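Local coordinates for A207R protein, arginine decarboxylase (Paramecium bursaria Chlorella virus 1, PDB 2NV9), which is an arginine decarboxylase of the eukaryotic ornithine decarboxylase-like type that uses pyridoxal 5'-phosphate as its cofactor, at residues B[266-271]-B[278-283]; B[312-317]-B[335-340]. The protein carries 1 engineered substitution. All blocks are in the same frame, centred on the assembly; numbering follows the deposited sequence.

Contact 1: B[266-271]-B[278-283]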
# COMPACT_ATOMS: atom_id res chain seq x y z
N THR B 266 -7.51 -0.44 17.75
CA THR B 266 -6.67 -1.61 17.48
C THR B 266 -6.20 -2.23 18.82
O THR B 266 -6.11 -1.53 19.83
CB THR B 266 -5.50 -1.27 16.50
OG1 THR B 266 -4.67 -2.42 16.29
CG2 THR B 266 -4.64 -0.10 17.05
N GLN B 267 -5.94 -3.52 18.81
CA GLN B 267 -5.57 -4.24 20.05
C GLN B 267 -4.11 -4.64 20.06
O GLN B 267 -3.54 -4.95 19.02
CB GLN B 267 -6.44 -5.50 20.22
CG GLN B 267 -6.39 -6.12 21.62
CD GLN B 267 -7.15 -7.48 21.66
OE1 GLN B 267 -7.02 -8.30 20.75
NE2 GLN B 267 -7.91 -7.69 22.72
N VAL B 268 -3.54 -4.65 21.27
CA VAL B 268 -2.20 -5.19 21.51
C VAL B 268 -2.29 -6.74 21.47
O VAL B 268 -3.01 -7.33 22.29
CB VAL B 268 -1.66 -4.77 22.90
CG1 VAL B 268 -0.29 -5.39 23.12
CG2 VAL B 268 -1.62 -3.21 23.07
N ILE B 269 -1.62 -7.35 20.49
CA ILE B 269 -1.65 -8.81 20.31
C ILE B 269 -0.33 -9.48 20.67
O ILE B 269 -0.26 -10.68 20.84
CB ILE B 269 -2.12 -9.18 18.86
CG1 ILE B 269 -1.02 -8.85 17.83
CG2 ILE B 269 -3.46 -8.52 18.55
CD1 ILE B 269 -1.63 -8.64 16.44
N GLY B 270 0.73 -8.67 20.83
CA GLY B 270 2.06 -9.21 21.10
C GLY B 270 2.84 -8.19 21.90
O GLY B 270 2.57 -6.96 21.81
N LYS B 271 3.81 -8.68 22.67
CA LYS B 271 4.60 -7.84 23.56
C LYS B 271 6.03 -8.39 23.70
O LYS B 271 6.25 -9.60 23.69
CB LYS B 271 3.90 -7.70 24.92
CG LYS B 271 4.51 -6.71 25.90
CD LYS B 271 3.73 -6.68 27.20
CE LYS B 271 4.43 -5.72 28.21
NZ LYS B 271 3.63 -5.46 29.43
N TYR B 278 9.85 -0.95 25.75
CA TYR B 278 8.59 -1.71 25.68
C TYR B 278 8.07 -1.79 24.25
O TYR B 278 7.60 -0.79 23.70
CB TYR B 278 7.53 -1.13 26.62
CG TYR B 278 7.92 -1.26 28.09
CD1 TYR B 278 7.21 -2.12 28.94
CD2 TYR B 278 9.01 -0.52 28.62
CE1 TYR B 278 7.56 -2.27 30.28
CE2 TYR B 278 9.36 -0.64 29.97
CZ TYR B 278 8.64 -1.53 30.80
OH TYR B 278 8.97 -1.66 32.13
N GLU B 279 8.16 -2.98 23.66
CA GLU B 279 7.70 -3.13 22.26
C GLU B 279 6.35 -3.86 22.15
O GLU B 279 6.14 -4.89 22.80
CB GLU B 279 8.73 -3.86 21.41
CG GLU B 279 10.16 -3.31 21.55
CD GLU B 279 11.20 -4.29 21.08
OE1 GLU B 279 11.31 -5.41 21.62
OE2 GLU B 279 11.98 -3.93 20.17
N TYR B 280 5.48 -3.33 21.29
CA TYR B 280 4.11 -3.81 21.20
C TYR B 280 3.76 -4.11 19.76
O TYR B 280 4.15 -3.39 18.86
CB TYR B 280 3.14 -2.78 21.77
CG TYR B 280 3.40 -2.46 23.22
CD1 TYR B 280 3.11 -3.38 24.23
CD2 TYR B 280 3.95 -1.22 23.59
CE1 TYR B 280 3.36 -3.09 25.59
CE2 TYR B 280 4.20 -0.93 24.95
CZ TYR B 280 3.89 -1.85 25.94
OH TYR B 280 4.15 -1.52 27.25
N PHE B 281 3.02 -5.19 19.54
CA PHE B 281 2.58 -5.49 18.20
C PHE B 281 1.06 -5.41 18.21
O PHE B 281 0.41 -5.91 19.14
CB PHE B 281 3.05 -6.87 17.78
CG PHE B 281 4.48 -6.93 17.40
CD1 PHE B 281 4.86 -7.05 16.08
CD2 PHE B 281 5.48 -6.85 18.38
CE1 PHE B 281 6.19 -7.11 15.72
CE2 PHE B 281 6.86 -6.87 18.02
CZ PHE B 281 7.19 -7.03 16.70
N PHE B 282 0.51 -4.75 17.19
CA PHE B 282 -0.93 -4.46 17.14
C PHE B 282 -1.57 -5.25 15.99
O PHE B 282 -0.86 -5.68 15.07
CB PHE B 282 -1.21 -2.96 16.93
CG PHE B 282 -0.89 -2.13 18.12
CD1 PHE B 282 -1.87 -1.81 19.06
CD2 PHE B 282 0.43 -1.72 18.36
CE1 PHE B 282 -1.55 -1.04 20.18
CE2 PHE B 282 0.76 -0.98 19.49
CZ PHE B 282 -0.23 -0.65 20.40
N ASN B 283 -2.89 -5.42 16.05
CA ASN B 283 -3.61 -6.08 14.94
C ASN B 283 -3.96 -5.10 13.81
O ASN B 283 -5.00 -5.22 13.12
CB ASN B 283 -4.82 -6.91 15.42
CG ASN B 283 -5.94 -6.06 15.99
OD1 ASN B 283 -5.80 -4.84 16.17
ND2 ASN B 283 -7.08 -6.70 16.29
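Thr266 and Gln267 both bond to the side-chain carbonyl of Asn283. Thr266 OG1 donates to Asn283 OD1 at 2.7 Å, nearly in line with the C=O bond. Gln267 N reaches Asn283 OD1 at 3.0 Å from above the amide plane. The amide can turn back to the strand because Asn283 CG sits between the backbone N and the carbonyl carbon of Asn283 (chi1 67°). Asn283 N returns a bond to Gln267 O.

The other backbone bonds converge on Phe281. Its O accepts from Ile269 N at 2.8 Å and, longer and more bent, from Gly270 N at 3.3 Å. Two consecutive residues thus face one: a classic beta bulge in the hairpin of strands 262-274 and 277-282. This hairpin belongs to the beta domain that accompanies the TIM barrel. Phe281 N donates to Gly270 O.

Apolar contacts line the face of Val268, Lys271, Tyr280 and Phe282. Val268 splits its branches: CG2 meets Phe282 CE1 at 3.6 Å, and CG1 meets Tyr280 CD1 at 4.1 Å. The extended Lys271 chain runs beside the Tyr280 ring, with Lys271 CG 3.8 Å from Tyr280 CE1. Ile269 CD1 packs on Asn283 CB, while Ile269 O bonds to Lys120 of the second subunit.

Contact 2: B[312-317]-B[335-340]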
# COMPACT_ATOMS: atom_id res chain seq x y z
N GLU B 312 0.46 7.48 37.09
CA GLU B 312 0.97 6.24 36.55
C GLU B 312 2.17 6.56 35.64
O GLU B 312 2.12 7.46 34.80
CB GLU B 312 -0.15 5.56 35.77
CG GLU B 312 -0.24 4.05 35.92
CD GLU B 312 0.06 3.40 34.64
OE1 GLU B 312 -0.25 4.05 33.61
OE2 GLU B 312 0.59 2.30 34.64
N GLU B 313 3.25 5.80 35.86
CA GLU B 313 4.51 5.91 35.12
C GLU B 313 4.39 5.70 33.60
O GLU B 313 3.82 4.70 33.15
CB GLU B 313 5.48 4.86 35.68
CG GLU B 313 6.78 4.76 34.90
CD GLU B 313 7.67 3.62 35.36
OE1 GLU B 313 7.15 2.68 35.99
OE2 GLU B 313 8.90 3.65 35.10
N TYR B 314 4.92 6.63 32.80
CA TYR B 314 5.09 6.35 31.36
C TYR B 314 6.42 5.66 31.07
O TYR B 314 7.43 5.96 31.70
CB TYR B 314 4.94 7.60 30.49
CG TYR B 314 3.54 8.11 30.32
CD1 TYR B 314 2.57 7.94 31.32
CD2 TYR B 314 3.19 8.82 29.20
CE1 TYR B 314 1.27 8.41 31.16
CE2 TYR B 314 1.90 9.28 29.01
CZ TYR B 314 0.93 9.08 30.01
OH TYR B 314 -0.34 9.59 29.81
N VAL B 315 6.41 4.77 30.09
CA VAL B 315 7.58 3.98 29.71
C VAL B 315 7.86 4.18 28.22
O VAL B 315 6.94 4.48 27.46
CB VAL B 315 7.40 2.46 30.07
CG1 VAL B 315 7.19 2.28 31.61
CG2 VAL B 315 6.28 1.77 29.22
N PRO B 316 9.14 4.02 27.78
CA PRO B 316 9.38 4.27 26.34
C PRO B 316 8.90 3.07 25.52
O PRO B 316 9.28 1.93 25.83
CB PRO B 316 10.90 4.41 26.23
CG PRO B 316 11.46 4.02 27.59
CD PRO B 316 10.35 3.55 28.48
N SER B 317 8.05 3.33 24.51
CA SER B 317 7.31 2.28 23.81
C SER B 317 7.57 2.36 22.31
O SER B 317 7.88 3.41 21.79
CB SER B 317 5.78 2.40 24.09
OG SER B 317 5.55 2.65 25.48
N ALA B 335 6.16 7.81 24.53
CA ALA B 335 5.98 7.57 25.96
C ALA B 335 4.51 7.22 26.27
O ALA B 335 3.60 7.95 25.90
CB ALA B 335 6.47 8.79 26.83
N LEU B 336 4.31 6.09 26.95
CA LEU B 336 2.97 5.59 27.26
C LEU B 336 2.98 4.80 28.57
O LEU B 336 4.04 4.28 28.97
CB LEU B 336 2.46 4.66 26.15
CG LEU B 336 2.21 5.20 24.73
CD1 LEU B 336 1.93 4.06 23.77
CD2 LEU B 336 1.06 6.24 24.69
N PRO B 337 1.78 4.68 29.22
CA PRO B 337 1.60 3.71 30.30
C PRO B 337 1.94 2.33 29.76
O PRO B 337 1.78 2.11 28.58
CB PRO B 337 0.11 3.81 30.62
CG PRO B 337 -0.32 5.12 30.13
CD PRO B 337 0.55 5.45 28.96
N GLU B 338 2.42 1.42 30.61
CA GLU B 338 2.71 0.05 30.16
C GLU B 338 1.40 -0.52 29.60
O GLU B 338 0.34 -0.29 30.17
CB GLU B 338 3.21 -0.85 31.29
CG GLU B 338 3.57 -2.28 30.81
CD GLU B 338 4.34 -3.07 31.85
OE1 GLU B 338 4.60 -2.52 32.94
OE2 GLU B 338 4.74 -4.23 31.57
N LEU B 339 1.51 -1.18 28.46
CA LEU B 339 0.39 -1.92 27.87
C LEU B 339 0.57 -3.42 28.09
O LEU B 339 1.67 -3.90 28.38
CB LEU B 339 0.25 -1.63 26.37
CG LEU B 339 0.25 -0.12 26.02
CD1 LEU B 339 0.26 0.11 24.50
CD2 LEU B 339 -0.90 0.58 26.68
N HIS B 340 -0.55 -4.14 27.91
CA HIS B 340 -0.60 -5.60 28.01
C HIS B 340 -1.40 -6.18 26.85
O HIS B 340 -2.29 -5.54 26.30
CB HIS B 340 -1.24 -6.00 29.35
CG HIS B 340 -0.54 -5.39 30.53
ND1 HIS B 340 -1.04 -4.30 31.20
CD2 HIS B 340 0.61 -5.72 31.14
CE1 HIS B 340 -0.21 -3.98 32.18
NE2 HIS B 340 0.80 -4.82 32.17
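Tyr314 lies along Pro337, and the two side chains point the same way. Tyr314 CB starts near the backbone of Leu336, 3.8 Å from Leu336 O, and also touches Ala335 CB. The ring is directed by a chi1 of -75°, which puts CG beside the backbone N of Tyr314. Tyr314 CG comes to 3.8 Å from Leu336 C. Along one edge of the ring, Tyr314 CD2 comes to 3.4 Å from Ala335 O, with CE2 near the same oxygen. Along the other edge CD1 approaches the Pro337 ring, and CE1 meets both Pro337 CD and CG. Pro337 CD also lies near CZ. Pro337 CD sits over the centre of one face of the Tyr314 ring, 3.8 Å from the centroid and 12° off the normal. This is a CH-pi contact.

The pair belongs to the antiparallel hairpin of strands 314-320 and 331-337, in the mixed sheet of the beta domain. Val315 and Leu336 form a hydrogen-bonded pair of this hairpin. Val315 N donates to Leu336 O at 2.7 Å, and Leu336 N donates back to Val315 O at 3.1 Å. Both bonds are nearly straight at the hydrogen. Ser317 OG also donates to Val315 O, from the face of the carbonyl plane opposite to Leu336 N. Two bonds therefore hold this oxygen. Ser317 OG packs on Leu336 CB as well, at 3.7 Å. Val315 CG2 packs against Leu336 O and reaches Glu338 CA. The Leu336 side chain also touches Pro302, and Pro337 touches Leu304 and Val308.

Contact 1 closes before contact 2 opens along the chain, and their centres lie about 13 Å apart. Each joins the two strands of a beta hairpin, and both belong to the same mixed sheet. Strand 277-282 of the first runs parallel to strand 314-320 of the second, with Tyr278 bonded to Pro316 through the backbone. The end of 335-340 also packs against the first hairpin. There Lys271 NZ forms a salt bridge with Glu338 OE2 at 2.7 Å and probably a hydrogen bond with Leu339 O. The two hairpins are thus joined both through the sheet and through side chains. Contact 1 lies at the subunit interface, whereas contact 2 touches no other chain of the assembly.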